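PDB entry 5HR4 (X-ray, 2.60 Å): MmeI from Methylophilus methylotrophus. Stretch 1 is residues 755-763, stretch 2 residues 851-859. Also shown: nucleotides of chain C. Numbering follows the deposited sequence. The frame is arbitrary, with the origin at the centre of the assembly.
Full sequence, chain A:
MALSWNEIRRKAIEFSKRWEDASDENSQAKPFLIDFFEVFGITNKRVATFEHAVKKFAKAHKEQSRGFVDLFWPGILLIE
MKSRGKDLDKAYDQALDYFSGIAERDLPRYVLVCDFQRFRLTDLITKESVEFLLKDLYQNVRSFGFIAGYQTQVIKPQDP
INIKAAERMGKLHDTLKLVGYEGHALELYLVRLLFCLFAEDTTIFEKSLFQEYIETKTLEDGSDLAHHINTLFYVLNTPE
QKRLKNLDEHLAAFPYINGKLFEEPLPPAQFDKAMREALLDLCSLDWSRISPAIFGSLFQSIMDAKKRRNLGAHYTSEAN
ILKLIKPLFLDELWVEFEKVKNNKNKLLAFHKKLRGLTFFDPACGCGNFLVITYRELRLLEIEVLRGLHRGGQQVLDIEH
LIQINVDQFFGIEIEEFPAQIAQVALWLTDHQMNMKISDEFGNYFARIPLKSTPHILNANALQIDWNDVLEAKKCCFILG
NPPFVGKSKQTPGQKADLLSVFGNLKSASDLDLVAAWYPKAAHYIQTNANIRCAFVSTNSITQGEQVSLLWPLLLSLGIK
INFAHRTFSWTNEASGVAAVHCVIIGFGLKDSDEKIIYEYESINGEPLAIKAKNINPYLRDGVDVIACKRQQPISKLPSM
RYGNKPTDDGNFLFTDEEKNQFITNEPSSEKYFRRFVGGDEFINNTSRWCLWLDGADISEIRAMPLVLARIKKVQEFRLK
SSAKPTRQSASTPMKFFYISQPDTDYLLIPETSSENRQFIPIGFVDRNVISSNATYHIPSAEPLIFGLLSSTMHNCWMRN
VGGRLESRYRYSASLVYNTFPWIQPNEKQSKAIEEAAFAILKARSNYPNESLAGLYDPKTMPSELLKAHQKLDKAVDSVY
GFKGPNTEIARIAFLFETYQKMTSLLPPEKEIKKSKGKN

Stretch 1 755-763: ENRQFIPIG
Stretch 2 851-859: SLAGLYDPK

The most unusual feature of this contact is that its arginine, Arg 757, makes no hydrogen bond to the protein segment it lies against and spends its guanidinium on DNA. Arg 757 NH1 and NH2 both donate to OP2 of DG6 in chain C, at 3.1 Å and 2.9 Å, so one phosphate oxygen sits at the edge of the guanidinium, near its plane. No hydrogen bond crosses between the stretches; 418 Å² of surface, both sides summed, is buried by packing alone. MmeI thus illustrates a general principle: the aliphatic part of an arginine can pack against protein while its charged end reaches a phosphate.

The side chain (chi1 -57°, m) is extended through chi2 (-159°, t) and chi3 (-169°, t), then turned at chi4 (97°). Its CG lies 3.6 Å from Tyr 856 O and its CD 3.8 Å from Tyr 856 CB, while NH2 passes 3.9 Å from Ala 853 CB.

The supporting segment is a short helix, 852-856. Ser 851 (chi1 81°, p) is its N-cap, with OG accepting from Gly 854 N at 3.2 Å. Backbone bonds tie the first turn: Leu 855 N donates to Ser 851 O at 3.0 Å and Tyr 856 N to Leu 852 O at 2.9 Å. Asp 857 N closes the last turn on Ala 853 O at 2.9 Å; Asp 857 then leaves helical geometry at phi/psi -65/124, and its OD1 accepts from Lys 859 N at 3.2 Å.

Stretch 1 has no regular helix or strand before Gly 763. Phi/psi values of -92/147 at Arg 757, -87/-19 at Gln 758, -133/145 at Phe 759, -77/117 at Ile 760 and -58/109 at Pro 761 trace its middle. The two stretches run in opposing order: the CA atoms of Arg 757 and Asp 857 are 5.8 Å apart, those of Pro 761 and Leu 852 6.3 Å.

Tyr 856 (chi1 -82°, m; chi2 74°) points toward stretch 1 and has the largest covered area, 90 Å². Phe 759 (chi1 -46°, m; chi2 -86°) points back, placing its CB 3.9 Å from Tyr 856 CE2, at the edge of the tyrosine ring. Pro 761, C-gamma exo, bridges two helix residues: its CB is 3.9 Å from CB of Leu 852 (chi1 -73°, m; chi2 177°, t), which points toward stretch 1, and its CG is 4.1 Å from Tyr 856 CB. Ile 760 points away and takes almost no part. Beyond the helix, Pro 858, C-gamma endo, brings CG to 3.2 Å from Asn 756 O.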

# COMPACT_ATOMS: atom_id res chain seq x y z
N GLU A 755 -14.59 -12.53 -2.02
CA GLU A 755 -14.40 -13.08 -0.69
C GLU A 755 -15.70 -13.18 0.10
O GLU A 755 -15.72 -13.85 1.13
CB GLU A 755 -13.35 -12.26 0.09
CG GLU A 755 -13.71 -10.80 0.40
CD GLU A 755 -13.66 -9.86 -0.81
OE1 GLU A 755 -13.74 -10.34 -1.97
OE2 GLU A 755 -13.57 -8.64 -0.60
N ASN A 756 -16.79 -12.57 -0.40
CA ASN A 756 -18.07 -12.60 0.29
C ASN A 756 -18.77 -13.96 0.22
O ASN A 756 -19.81 -14.12 0.86
CB ASN A 756 -19.02 -11.52 -0.28
CG ASN A 756 -18.55 -10.07 -0.01
OD1 ASN A 756 -17.81 -9.77 0.95
ND2 ASN A 756 -19.00 -9.15 -0.87
N ARG A 757 -18.25 -14.91 -0.54
CA ARG A 757 -18.80 -16.25 -0.63
C ARG A 757 -18.12 -17.15 0.39
O ARG A 757 -16.95 -16.99 0.71
CB ARG A 757 -18.62 -16.84 -2.04
CG ARG A 757 -19.23 -15.97 -3.12
CD ARG A 757 -19.51 -16.72 -4.41
NE ARG A 757 -19.84 -15.76 -5.44
CZ ARG A 757 -18.97 -15.30 -6.33
NH1 ARG A 757 -17.72 -15.75 -6.33
NH2 ARG A 757 -19.35 -14.40 -7.23
N GLN A 758 -18.88 -18.11 0.92
CA GLN A 758 -18.34 -19.02 1.92
C GLN A 758 -17.66 -20.21 1.27
O GLN A 758 -16.87 -20.90 1.93
CB GLN A 758 -19.46 -19.48 2.87
N PHE A 759 -17.97 -20.47 0.01
CA PHE A 759 -17.36 -21.51 -0.80
C PHE A 759 -16.99 -20.89 -2.14
O PHE A 759 -17.70 -20.02 -2.65
CB PHE A 759 -18.31 -22.68 -1.00
CG PHE A 759 -19.00 -23.13 0.25
CD1 PHE A 759 -18.39 -24.04 1.10
CD2 PHE A 759 -20.24 -22.62 0.60
CE1 PHE A 759 -19.02 -24.45 2.29
CE2 PHE A 759 -20.89 -23.02 1.77
CZ PHE A 759 -20.27 -23.94 2.62
N ILE A 760 -15.87 -21.33 -2.72
CA ILE A 760 -15.54 -20.95 -4.09
C ILE A 760 -16.39 -21.77 -5.03
O ILE A 760 -16.28 -23.01 -5.05
CB ILE A 760 -14.05 -21.15 -4.39
CG1 ILE A 760 -13.19 -20.22 -3.56
CG2 ILE A 760 -13.77 -20.85 -5.85
CD1 ILE A 760 -11.75 -20.24 -3.95
N PRO A 761 -17.27 -21.15 -5.83
CA PRO A 761 -18.06 -21.90 -6.82
C PRO A 761 -17.19 -22.67 -7.80
O PRO A 761 -16.55 -22.07 -8.67
CB PRO A 761 -18.86 -20.81 -7.55
CG PRO A 761 -18.78 -19.61 -6.67
CD PRO A 761 -17.49 -19.70 -5.93
N ILE A 762 -17.17 -23.99 -7.68
CA ILE A 762 -16.46 -24.85 -8.61
C ILE A 762 -17.47 -25.77 -9.31
O ILE A 762 -18.63 -25.86 -8.92
CB ILE A 762 -15.38 -25.66 -7.88
CG1 ILE A 762 -16.03 -26.57 -6.85
CG2 ILE A 762 -14.42 -24.73 -7.17
CD1 ILE A 762 -15.01 -27.30 -6.05
N GLY A 763 -17.04 -26.42 -10.38
CA GLY A 763 -17.99 -27.30 -11.06
C GLY A 763 -17.35 -28.09 -12.17
O GLY A 763 -16.16 -27.94 -12.47
N SER A 851 -27.20 -18.32 -12.00
CA SER A 851 -25.76 -18.51 -12.17
C SER A 851 -25.16 -19.02 -10.86
O SER A 851 -25.79 -18.96 -9.80
CB SER A 851 -25.09 -17.20 -12.60
OG SER A 851 -24.86 -16.33 -11.50
N LEU A 852 -23.94 -19.55 -10.93
CA LEU A 852 -23.29 -19.96 -9.68
C LEU A 852 -23.10 -18.78 -8.75
O LEU A 852 -23.08 -18.95 -7.52
CB LEU A 852 -21.95 -20.64 -9.96
CG LEU A 852 -22.04 -22.03 -10.56
CD1 LEU A 852 -20.64 -22.58 -10.85
CD2 LEU A 852 -22.80 -22.94 -9.61
N ALA A 853 -22.96 -17.57 -9.30
CA ALA A 853 -22.89 -16.40 -8.43
C ALA A 853 -24.17 -16.25 -7.63
O ALA A 853 -24.14 -16.14 -6.40
CB ALA A 853 -22.60 -15.14 -9.25
N GLY A 854 -25.32 -16.30 -8.31
CA GLY A 854 -26.59 -16.15 -7.62
C GLY A 854 -26.85 -17.23 -6.60
O GLY A 854 -27.44 -16.97 -5.55
N LEU A 855 -26.38 -18.45 -6.87
CA LEU A 855 -26.60 -19.55 -5.94
C LEU A 855 -25.66 -19.51 -4.75
O LEU A 855 -26.01 -20.00 -3.68
CB LEU A 855 -26.46 -20.89 -6.65
CG LEU A 855 -27.72 -21.35 -7.38
CD1 LEU A 855 -27.37 -22.25 -8.54
CD2 LEU A 855 -28.60 -22.08 -6.41
N TYR A 856 -24.45 -18.95 -4.91
CA TYR A 856 -23.47 -18.96 -3.83
C TYR A 856 -23.25 -17.60 -3.18
O TYR A 856 -22.37 -17.48 -2.32
CB TYR A 856 -22.14 -19.53 -4.33
CG TYR A 856 -22.12 -21.04 -4.35
CD1 TYR A 856 -22.81 -21.77 -5.31
CD2 TYR A 856 -21.41 -21.75 -3.39
CE1 TYR A 856 -22.78 -23.15 -5.32
CE2 TYR A 856 -21.37 -23.13 -3.39
CZ TYR A 856 -22.06 -23.83 -4.35
OH TYR A 856 -22.01 -25.20 -4.33
N ASP A 857 -24.02 -16.60 -3.55
CA ASP A 857 -24.13 -15.44 -2.69
C ASP A 857 -24.81 -15.86 -1.38
O ASP A 857 -25.90 -16.44 -1.43
CB ASP A 857 -24.92 -14.37 -3.41
CG ASP A 857 -25.36 -13.25 -2.50
OD1 ASP A 857 -24.74 -13.06 -1.42
OD2 ASP A 857 -26.34 -12.56 -2.87
N PRO A 858 -24.20 -15.63 -0.21
CA PRO A 858 -24.78 -16.19 1.03
C PRO A 858 -26.05 -15.47 1.50
O PRO A 858 -26.82 -16.06 2.27
CB PRO A 858 -23.63 -16.08 2.04
CG PRO A 858 -22.76 -15.02 1.51
CD PRO A 858 -22.85 -15.09 0.01
N LYS A 859 -26.30 -14.24 1.06
CA LYS A 859 -27.63 -13.65 1.19
C LYS A 859 -28.68 -14.50 0.47
O LYS A 859 -29.62 -15.00 1.09
CB LYS A 859 -27.61 -12.23 0.64
P DG C 6 -16.80 -12.47 -9.34
OP1 DG C 6 -18.04 -12.33 -10.14
OP2 DG C 6 -16.75 -13.37 -8.15
O5' DG C 6 -15.49 -12.85 -10.21
C5' DG C 6 -15.55 -13.02 -11.58
C4' DG C 6 -14.45 -12.25 -12.29
O4' DG C 6 -14.20 -10.98 -11.65
C3' DG C 6 -13.10 -12.94 -12.43
O3' DG C 6 -12.74 -12.78 -13.76
C2' DG C 6 -12.18 -12.13 -11.53
C1' DG C 6 -12.81 -10.75 -11.60
N9 DG C 6 -12.58 -9.96 -10.41
C8 DG C 6 -13.24 -10.10 -9.21
N7 DG C 6 -12.86 -9.25 -8.31
C5 DG C 6 -11.89 -8.48 -8.95
C6 DG C 6 -11.14 -7.40 -8.46
O6 DG C 6 -11.17 -6.90 -7.34
N1 DG C 6 -10.27 -6.90 -9.42
C2 DG C 6 -10.15 -7.38 -10.70
N2 DG C 6 -9.25 -6.75 -11.48
N3 DG C 6 -10.86 -8.40 -11.18
C4 DG C 6 -11.70 -8.90 -10.25